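DNA primase (Aquifex aeolicus, PDB 2AU3) is a zinc-containing DnaG primase, an RNA polymerase that probably makes the short RNA primers DNA polymerase needs during DNA replication. Local coordinates at residues C37-F47 with K57-G65; V112-N123 with D144-L154. All coordinates share one frame; numbering follows the deposited sequence.

How the contacts relate
Contact 1 lies in the N-terminal zinc ribbon and contact 2 in the N-terminal part of the catalytic core; the first is complete along the chain before the second begins. Their centres are about 18 Å apart, and they share no sheet: contact 1 belongs to the five-stranded antiparallel sheet of 27-65, whereas contact 2 sets helix 101-122 against strand 146-147, at the edge of another antiparallel sheet, and helix 151-161. They nevertheless touch. Lys57 NZ forms a 2.7 Å salt bridge with Asp144 OD2, and Gly62 and Cys61 pack through their carbonyl oxygens against the Arg117 side chain. In this crystal the zinc module is thus docked directly on the polymerase core.

Contact 1 (C37-F47 with K57-G65); sequences CPFHPDDTPSF and KCFGCGVGG. With ZN (zinc ion), chain B.
The CHC2 site of a zinc ribbon joins Cys37 and His40 of residues 37-47 to Cys58 and Cys61 of residues 57-65. Three sulfurs and one imidazole nitrogen grip the zinc ion, with His40 ND1 2.0 Å from it. The imidazole presents an edge to Cys58, CE1 lying 3.2 Å from Cys58 SG, and lays one face over the Gly60-Cys61 peptide, whose Gly60 C is 3.4 Å above the ring plane. A CB on Gly60 would collide with His40 CE1, so glycine lets the ring come this close. His40 NE2 gives a weak, bent hydrogen bond to Asp42 OD1 (2.6 Å, 121°), a second-shell contact that should limit turning of the ring. Backbone N-H groups point at the ligand sulfurs: Phe39 N donates to Cys37 SG, and Cys61 N to Cys58 SG at 3.5 Å, which would probably ease their negative charge. Across the two segments, Phe59 N donates to Ser46 O (2.6 Å, 158°). Phe47 and Cys58 form an antiparallel non-hydrogen-bonded pair; with its CG anti to the backbone N (chi1 -178°), Phe47 brings CD1 to 4.0 Å from Cys58 CB. Val63 CG1 meets Phe39 CD2 at 3.8 Å, the side chains crossing at about a right angle. Both of these residues rest on Leu73 of helix 67-75, while Phe47, where strand 47-50 runs beside strand 55-58, packs on Leu24 and the Phe56 ring.

Contact 2 (V112-N123 with D144-L154); sequences VCDFYRESLLKN and DLGYAPSSEAL
Helix residues 112-122 pass close over the short strand 146-147, with Arg117 CA 4.1 Å from Gly146 CA and Tyr147 N donating to Tyr116 O at 3.0 Å. That carbonyl also accepts from Leu120 N within the helix, the two donors reaching it from opposite faces of its plane. Gly146 permits the approach, since a CB there would strike Tyr116 CB. The Phe115 ring is sandwiched: Leu154 CA sits over one face in a CH-pi contact, 4.1 Å from the ring centroid, and Ser119 OG over the other. Tyr116 CE1 presses on Ala148 CB at 3.4 Å, while its hydroxyl is hydrogen-bonded to Asp183. In this part of the DnaG catalytic core, strand 146-147 edges an antiparallel sheet next to strand 188-194, and helix 101-122 covers it. Asp144, just past helix 137-142, closes it in a Schellman motif and lies alongside Arg117. A bend at chi3 (-57°) turns the guanidinium so that NH2 meets Asp144 OD2 at 2.7 Å and 165°, in the guanidinium plane but from above the carboxylate, the two planes 75° apart. Arg117 NH1 bridges to Asp114 OD1 at 2.8 Å, and NE donates to a water. An alanine here would remove the cation that joins the two acids, and is likely to leave Asp114 and Asp144 unlinked, each short of one positive partner. Lys69 also pairs with Asp114, Lys57 and Lys194 with Asp144. A second water links Cys113 O to Asp144 O. Ser150 OG caps helix 151-161 by accepting from Ala153 N, and further along that helix Leu154 CD1 touches Val112 CG2 at 3.6 Å.

Contact 1 (C37-F47 with K57-G65)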
loop_
_atom_site.group_PDB
_atom_site.type_symbol
_atom_site.label_atom_id
_atom_site.label_comp_id
_atom_site.label_asym_id
_atom_site.label_seq_id
_atom_site.Cartn_x
_atom_site.Cartn_y
_atom_site.Cartn_z
ATOM N N CYS A 37 20.327 -14.236 8.204
ATOM C CA CYS A 37 20.518 -12.805 7.991
ATOM C C CYS A 37 21.830 -12.292 8.623
ATOM O O CYS A 37 22.128 -12.607 9.771
ATOM C CB CYS A 37 19.316 -12.031 8.524
ATOM S SG CYS A 37 19.381 -10.261 8.190
ATOM N N PRO A 38 22.604 -11.512 7.867
ATOM C CA PRO A 38 23.856 -10.940 8.385
ATOM C C PRO A 38 23.632 -9.617 9.134
ATOM O O PRO A 38 24.596 -9.043 9.652
ATOM C CB PRO A 38 24.662 -10.672 7.104
ATOM C CG PRO A 38 23.599 -10.354 6.061
ATOM C CD PRO A 38 22.350 -11.112 6.472
ATOM N N PHE A 39 22.388 -9.135 9.167
ATOM C CA PHE A 39 22.093 -7.808 9.706
ATOM C C PHE A 39 21.337 -7.849 11.047
ATOM O O PHE A 39 21.402 -6.898 11.833
ATOM C CB PHE A 39 21.336 -6.957 8.680
ATOM C CG PHE A 39 21.997 -6.901 7.326
ATOM C CD1 PHE A 39 23.311 -6.467 7.201
ATOM C CD2 PHE A 39 21.298 -7.276 6.171
ATOM C CE1 PHE A 39 23.938 -6.431 5.958
ATOM C CE2 PHE A 39 21.914 -7.221 4.914
ATOM C CZ PHE A 39 23.240 -6.793 4.812
ATOM N N HIS A 40 20.632 -8.951 11.292
ATOM C CA HIS A 40 20.016 -9.221 12.591
ATOM C C HIS A 40 20.293 -10.677 12.983
ATOM O O HIS A 40 20.596 -11.500 12.126
ATOM C CB HIS A 40 18.510 -8.911 12.554
ATOM C CG HIS A 40 17.646 -10.102 12.221
ATOM N ND1 HIS A 40 17.438 -10.536 10.929
ATOM C CD2 HIS A 40 16.928 -10.932 13.016
ATOM C CE1 HIS A 40 16.648 -11.594 10.944
ATOM N NE2 HIS A 40 16.320 -11.853 12.197
ATOM N N PRO A 41 20.224 -11.003 14.270
ATOM C CA PRO A 41 20.547 -12.360 14.703
ATOM C C PRO A 41 19.367 -13.281 15.000
ATOM O O PRO A 41 18.894 -13.278 16.141
ATOM C CB PRO A 41 21.326 -12.110 16.002
ATOM C CG PRO A 41 20.789 -10.780 16.542
ATOM C CD PRO A 41 20.025 -10.093 15.418
ATOM N N ASP A 42 18.893 -14.080 14.044
ATOM C CA ASP A 42 18.087 -15.230 14.476
ATOM C C ASP A 42 18.364 -16.659 13.985
ATOM O O ASP A 42 18.818 -16.920 12.860
ATOM C CB ASP A 42 16.600 -14.918 14.797
ATOM C CG ASP A 42 15.767 -14.523 13.593
ATOM O OD1 ASP A 42 16.315 -14.472 12.460
ATOM O OD2 ASP A 42 14.548 -14.231 13.721
ATOM N N ASP A 43 18.055 -17.534 14.934
ATOM C CA ASP A 43 18.231 -18.989 14.929
ATOM C C ASP A 43 17.914 -19.741 13.641
ATOM O O ASP A 43 18.413 -20.850 13.429
ATOM C CB ASP A 43 17.363 -19.571 16.057
ATOM C CG ASP A 43 15.873 -19.254 15.882
ATOM O OD1 ASP A 43 15.523 -18.425 15.002
ATOM O OD2 ASP A 43 14.991 -19.793 16.587
ATOM N N THR A 44 17.050 -19.159 12.819
ATOM C CA THR A 44 16.481 -19.839 11.662
ATOM C C THR A 44 16.624 -18.934 10.441
ATOM O O THR A 44 16.296 -17.749 10.524
ATOM C CB THR A 44 14.992 -20.193 11.947
ATOM O OG1 THR A 44 14.287 -20.383 10.716
ATOM C CG2 THR A 44 14.275 -19.026 12.611
ATOM N N PRO A 45 17.145 -19.460 9.326
ATOM C CA PRO A 45 17.350 -18.634 8.131
ATOM C C PRO A 45 16.050 -17.931 7.701
ATOM O O PRO A 45 15.062 -18.600 7.410
ATOM C CB PRO A 45 17.819 -19.638 7.080
ATOM C CG PRO A 45 18.431 -20.749 7.873
ATOM C CD PRO A 45 17.587 -20.854 9.120
ATOM N N SER A 46 16.061 -16.602 7.701
ATOM C CA SER A 46 14.866 -15.804 7.419
ATOM C C SER A 46 15.100 -14.797 6.294
ATOM O O SER A 46 14.236 -13.980 5.995
ATOM C CB SER A 46 14.437 -15.045 8.674
ATOM O OG SER A 46 14.276 -15.940 9.749
ATOM N N PHE A 47 16.273 -14.877 5.683
ATOM C CA PHE A 47 16.737 -13.899 4.696
ATOM C C PHE A 47 16.656 -14.518 3.312
ATOM O O PHE A 47 17.380 -15.482 3.010
ATOM C CB PHE A 47 18.183 -13.510 5.033
ATOM C CG PHE A 47 18.775 -12.470 4.125
ATOM C CD1 PHE A 47 18.924 -11.159 4.563
ATOM C CD2 PHE A 47 19.247 -12.818 2.850
ATOM C CE1 PHE A 47 19.509 -10.185 3.738
ATOM C CE2 PHE A 47 19.827 -11.861 2.019
ATOM C CZ PHE A 47 19.965 -10.539 2.461
ATOM N N LYS A 57 14.847 -9.898 0.953
ATOM C CA LYS A 57 13.959 -9.444 2.033
ATOM C C LYS A 57 14.172 -10.366 3.212
ATOM O O LYS A 57 14.051 -11.590 3.074
ATOM C CB LYS A 57 12.486 -9.496 1.598
ATOM C CG LYS A 57 11.467 -9.059 2.680
ATOM C CD LYS A 57 11.492 -7.523 2.967
ATOM C CE LYS A 57 10.345 -7.151 3.963
ATOM N NZ LYS A 57 10.375 -5.700 4.359
ATOM N N CYS A 58 14.506 -9.790 4.362
ATOM C CA CYS A 58 14.593 -10.575 5.582
ATOM C C CYS A 58 13.247 -10.656 6.289
ATOM O O CYS A 58 12.692 -9.642 6.684
ATOM C CB CYS A 58 15.636 -10.015 6.532
ATOM S SG CYS A 58 15.858 -11.145 7.894
ATOM N N PHE A 59 12.733 -11.868 6.446
ATOM C CA PHE A 59 11.485 -12.075 7.182
ATOM C C PHE A 59 11.717 -12.017 8.676
ATOM O O PHE A 59 10.787 -12.148 9.453
ATOM C CB PHE A 59 10.852 -13.406 6.812
ATOM C CG PHE A 59 10.130 -13.377 5.512
ATOM C CD1 PHE A 59 10.808 -13.068 4.334
ATOM C CD2 PHE A 59 8.759 -13.623 5.459
ATOM C CE1 PHE A 59 10.144 -13.026 3.109
ATOM C CE2 PHE A 59 8.083 -13.595 4.236
ATOM C CZ PHE A 59 8.779 -13.286 3.058
ATOM N N GLY A 60 12.965 -11.802 9.081
ATOM C CA GLY A 60 13.285 -11.714 10.494
ATOM C C GLY A 60 13.330 -10.293 11.012
ATOM O O GLY A 60 12.741 -9.989 12.053
ATOM N N CYS A 61 14.023 -9.418 10.293
ATOM C CA CYS A 61 14.079 -8.014 10.668
ATOM C C CYS A 61 13.391 -7.068 9.676
ATOM O O CYS A 61 13.187 -5.906 9.986
ATOM C CB CYS A 61 15.516 -7.568 10.889
ATOM S SG CYS A 61 16.480 -7.581 9.362
ATOM N N GLY A 62 13.050 -7.558 8.493
ATOM C CA GLY A 62 12.314 -6.751 7.529
ATOM C C GLY A 62 13.162 -5.964 6.551
ATOM O O GLY A 62 12.629 -5.350 5.632
ATOM N N VAL A 63 14.473 -5.952 6.754
ATOM C CA VAL A 63 15.388 -5.353 5.782
ATOM C C VAL A 63 15.168 -5.977 4.382
ATOM O O VAL A 63 14.953 -7.183 4.240
ATOM C CB VAL A 63 16.878 -5.453 6.231
ATOM C CG1 VAL A 63 17.499 -6.799 5.893
ATOM C CG2 VAL A 63 17.689 -4.353 5.627
ATOM N N GLY A 64 15.179 -5.132 3.364
ATOM C CA GLY A 64 14.937 -5.587 2.009
ATOM C C GLY A 64 15.456 -4.592 1.007
ATOM O O GLY A 64 15.694 -3.434 1.349
ATOM N N GLY A 65 15.643 -5.037 -0.228
ATOM C CA GLY A 65 16.045 -4.141 -1.293
ATOM C C GLY A 65 16.704 -4.834 -2.478
ATOM O O GLY A 65 16.638 -6.064 -2.622
HETATM ZN ZN ZN B . 17.377 -9.730 9.109
#

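Contact 2 (V112-N123 with D144-L154)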
loop_
_atom_site.group_PDB
_atom_site.type_symbol
_atom_site.label_atom_id
_atom_site.label_comp_id
_atom_site.label_asym_id
_atom_site.label_seq_id
_atom_site.Cartn_x
_atom_site.Cartn_y
_atom_site.Cartn_z
ATOM N N VAL A 112 15.437 6.586 4.012
ATOM C CA VAL A 112 14.680 7.152 5.113
ATOM C C VAL A 112 13.695 6.092 5.639
ATOM O O VAL A 112 13.494 5.964 6.833
ATOM C CB VAL A 112 13.958 8.448 4.684
ATOM C CG1 VAL A 112 12.901 8.885 5.722
ATOM C CG2 VAL A 112 14.966 9.573 4.471
ATOM N N CYS A 113 13.142 5.299 4.739
ATOM C CA CYS A 113 12.329 4.143 5.134
ATOM C C CYS A 113 13.103 3.195 6.067
ATOM O O CYS A 113 12.592 2.789 7.121
ATOM C CB CYS A 113 11.839 3.395 3.886
ATOM S SG CYS A 113 10.715 2.007 4.245
ATOM N N ASP A 114 14.358 2.905 5.720
ATOM C CA ASP A 114 15.221 2.017 6.526
ATOM C C ASP A 114 15.513 2.604 7.890
ATOM O O ASP A 114 15.619 1.871 8.887
ATOM C CB ASP A 114 16.559 1.769 5.813
ATOM C CG ASP A 114 16.386 1.076 4.450
ATOM O OD1 ASP A 114 15.412 0.296 4.259
ATOM O OD2 ASP A 114 17.177 1.280 3.504
ATOM N N PHE A 115 15.668 3.923 7.929
ATOM C CA PHE A 115 15.925 4.651 9.169
ATOM C C PHE A 115 14.739 4.517 10.143
ATOM O O PHE A 115 14.903 4.185 11.329
ATOM C CB PHE A 115 16.202 6.135 8.851
ATOM C CG PHE A 115 16.115 7.030 10.047
ATOM C CD1 PHE A 115 17.079 6.969 11.048
ATOM C CD2 PHE A 115 15.048 7.907 10.194
ATOM C CE1 PHE A 115 16.991 7.780 12.186
ATOM C CE2 PHE A 115 14.950 8.726 11.318
ATOM C CZ PHE A 115 15.940 8.664 12.314
ATOM N N TYR A 116 13.546 4.772 9.623
ATOM C CA TYR A 116 12.313 4.633 10.394
ATOM C C TYR A 116 12.059 3.196 10.874
ATOM O O TYR A 116 11.601 2.988 12.008
ATOM C CB TYR A 116 11.141 5.067 9.554
ATOM C CG TYR A 116 11.022 6.544 9.301
ATOM C CD1 TYR A 116 11.442 7.486 10.246
ATOM C CD2 TYR A 116 10.430 7.008 8.132
ATOM C CE1 TYR A 116 11.307 8.878 9.989
ATOM C CE2 TYR A 116 10.258 8.387 7.895
ATOM C CZ TYR A 116 10.685 9.295 8.827
ATOM O OH TYR A 116 10.501 10.631 8.582
ATOM N N ARG A 117 12.304 2.227 9.997
ATOM C CA ARG A 117 12.189 0.811 10.359
ATOM C C ARG A 117 13.111 0.478 11.528
ATOM O O ARG A 117 12.682 -0.118 12.501
ATOM C CB ARG A 117 12.515 -0.104 9.168
ATOM C CG ARG A 117 12.548 -1.565 9.545
ATOM C CD ARG A 117 13.240 -2.488 8.520
ATOM N NE ARG A 117 12.628 -2.376 7.202
ATOM C CZ ARG A 117 13.247 -1.858 6.154
ATOM N NH1 ARG A 117 14.499 -1.437 6.290
ATOM N NH2 ARG A 117 12.630 -1.772 4.971
ATOM N N GLU A 118 14.377 0.880 11.429
ATOM C CA GLU A 118 15.327 0.651 12.513
ATOM C C GLU A 118 14.852 1.339 13.781
ATOM O O GLU A 118 15.038 0.823 14.884
ATOM C CB GLU A 118 16.703 1.226 12.149
ATOM C CG GLU A 118 17.861 0.268 12.384
ATOM C CD GLU A 118 18.719 0.656 13.577
ATOM O OE1 GLU A 118 18.372 0.217 14.702
ATOM O OE2 GLU A 118 19.740 1.393 13.399
ATOM N N SER A 119 14.290 2.530 13.617
ATOM C CA SER A 119 13.866 3.333 14.738
ATOM C C SER A 119 12.678 2.681 15.455
ATOM O O SER A 119 12.603 2.693 16.672
ATOM C CB SER A 119 13.541 4.737 14.266
ATOM O OG SER A 119 14.710 5.370 13.725
ATOM N N LEU A 120 11.787 2.052 14.702
ATOM C CA LEU A 120 10.651 1.390 15.325
ATOM C C LEU A 120 11.137 0.211 16.186
ATOM O O LEU A 120 10.766 0.092 17.347
ATOM C CB LEU A 120 9.632 0.951 14.265
ATOM C CG LEU A 120 8.442 0.137 14.784
ATOM C CD1 LEU A 120 7.541 0.945 15.713
ATOM C CD2 LEU A 120 7.645 -0.525 13.663
ATOM N N LEU A 121 12.031 -0.605 15.630
ATOM C CA LEU A 121 12.607 -1.743 16.354
ATOM C C LEU A 121 13.265 -1.327 17.676
ATOM O O LEU A 121 13.190 -2.054 18.659
ATOM C CB LEU A 121 13.619 -2.497 15.473
ATOM C CG LEU A 121 13.077 -3.137 14.177
ATOM C CD1 LEU A 121 14.204 -3.663 13.270
ATOM C CD2 LEU A 121 12.067 -4.246 14.475
ATOM N N LYS A 122 13.897 -0.154 17.681
ATOM C CA LYS A 122 14.616 0.349 18.835
ATOM C C LYS A 122 13.736 1.029 19.896
ATOM O O LYS A 122 14.149 1.144 21.052
ATOM C CB LYS A 122 15.723 1.294 18.380
ATOM C CG LYS A 122 16.922 0.569 17.776
ATOM C CD LYS A 122 18.244 1.141 18.318
ATOM C CE LYS A 122 19.443 0.603 17.550
ATOM N NZ LYS A 122 19.808 1.465 16.371
ATOM N N ASN A 123 12.544 1.491 19.508
ATOM C CA ASN A 123 11.655 2.173 20.441
ATOM C C ASN A 123 10.592 1.223 20.975
ATOM O O ASN A 123 9.745 0.738 20.221
ATOM C CB ASN A 123 10.982 3.378 19.785
ATOM C CG ASN A 123 10.193 4.212 20.777
ATOM O OD1 ASN A 123 9.039 3.915 21.070
ATOM N ND2 ASN A 123 10.823 5.254 21.319
ATOM N N ASP A 144 7.109 -2.595 6.169
ATOM C CA ASP A 144 8.197 -1.652 6.451
ATOM C C ASP A 144 7.752 -0.526 7.415
ATOM O O ASP A 144 8.223 0.606 7.338
ATOM C CB ASP A 144 8.816 -1.094 5.140
ATOM C CG ASP A 144 9.504 -2.173 4.319
ATOM O OD1 ASP A 144 9.289 -2.238 3.092
ATOM O OD2 ASP A 144 10.272 -3.031 4.825
ATOM N N LEU A 145 6.885 -0.876 8.355
ATOM C CA LEU A 145 6.459 0.070 9.378
ATOM C C LEU A 145 7.629 0.635 10.121
ATOM O O LEU A 145 8.638 -0.080 10.407
ATOM C CB LEU A 145 5.471 -0.554 10.351
ATOM C CG LEU A 145 4.186 -1.103 9.729
ATOM C CD1 LEU A 145 3.158 -1.154 10.815
ATOM C CD2 LEU A 145 3.665 -0.335 8.545
ATOM N N GLY A 146 7.499 1.915 10.468
ATOM C CA GLY A 146 8.560 2.580 11.178
ATOM C C GLY A 146 8.102 3.541 12.252
ATOM O O GLY A 146 6.921 3.560 12.659
ATOM N N TYR A 147 9.049 4.360 12.696
ATOM C CA TYR A 147 8.846 5.359 13.724
ATOM C C TYR A 147 9.841 6.469 13.459
ATOM O O TYR A 147 10.993 6.185 13.103
ATOM C CB TYR A 147 9.147 4.747 15.080
ATOM C CG TYR A 147 9.033 5.716 16.221
ATOM C CD1 TYR A 147 7.846 6.391 16.471
ATOM C CD2 TYR A 147 10.135 5.992 17.029
ATOM C CE1 TYR A 147 7.753 7.297 17.513
ATOM C CE2 TYR A 147 10.046 6.884 18.084
ATOM C CZ TYR A 147 8.858 7.527 18.314
ATOM O OH TYR A 147 8.788 8.417 19.351
ATOM N N ALA A 148 9.412 7.719 13.653
ATOM C CA ALA A 148 10.263 8.899 13.472
ATOM C C ALA A 148 10.660 9.461 14.832
ATOM O O ALA A 148 9.891 10.168 15.445
ATOM C CB ALA A 148 9.523 9.949 12.666
ATOM N N PRO A 149 11.834 9.087 15.335
ATOM C CA PRO A 149 12.233 9.448 16.697
ATOM C C PRO A 149 12.903 10.810 16.824
ATOM O O PRO A 149 12.913 11.338 17.929
ATOM C CB PRO A 149 13.248 8.355 17.072
ATOM C CG PRO A 149 13.902 7.961 15.715
ATOM C CD PRO A 149 12.847 8.260 14.655
ATOM N N SER A 150 13.470 11.352 15.750
ATOM C CA SER A 150 14.375 12.498 15.879
ATOM C C SER A 150 14.619 13.133 14.518
ATOM O O SER A 150 14.957 12.440 13.567
ATOM C CB SER A 150 15.712 12.039 16.520
ATOM O OG SER A 150 16.791 12.964 16.304
ATOM N N SER A 151 14.471 14.450 14.430
ATOM C CA SER A 151 14.824 15.155 13.203
ATOM C C SER A 151 16.343 15.141 12.989
ATOM O O SER A 151 16.821 14.885 11.884
ATOM C CB SER A 151 14.314 16.586 13.231
ATOM O OG SER A 151 12.900 16.632 13.216
ATOM N N GLU A 152 17.096 15.403 14.052
ATOM C CA GLU A 152 18.556 15.455 13.935
ATOM C C GLU A 152 19.161 14.096 13.519
ATOM O O GLU A 152 20.089 14.044 12.686
ATOM C CB GLU A 152 19.191 16.033 15.201
ATOM C CG GLU A 152 18.862 17.519 15.413
ATOM C CD GLU A 152 19.386 18.425 14.292
ATOM O OE1 GLU A 152 20.510 18.195 13.810
ATOM O OE2 GLU A 152 18.677 19.372 13.883
ATOM N N ALA A 153 18.603 13.001 14.044
ATOM C CA ALA A 153 19.037 11.659 13.642
ATOM C C ALA A 153 18.800 11.440 12.133
ATOM O O ALA A 153 19.682 10.955 11.428
ATOM C CB ALA A 153 18.309 10.582 14.454
ATOM N N LEU A 154 17.601 11.779 11.662
ATOM C CA LEU A 154 17.242 11.657 10.237
ATOM C C LEU A 154 18.174 12.521 9.373
ATOM O O LEU A 154 18.683 12.069 8.347
ATOM C CB LEU A 154 15.772 12.075 10.021
ATOM C CG LEU A 154 15.188 12.206 8.599
ATOM C CD1 LEU A 154 15.449 10.976 7.730
ATOM C CD2 LEU A 154 13.701 12.480 8.652
HETATM O O HOH W 1 9.585 2.889 7.565
HETATM O O HOH W 2 10.554 -4.025 8.110
#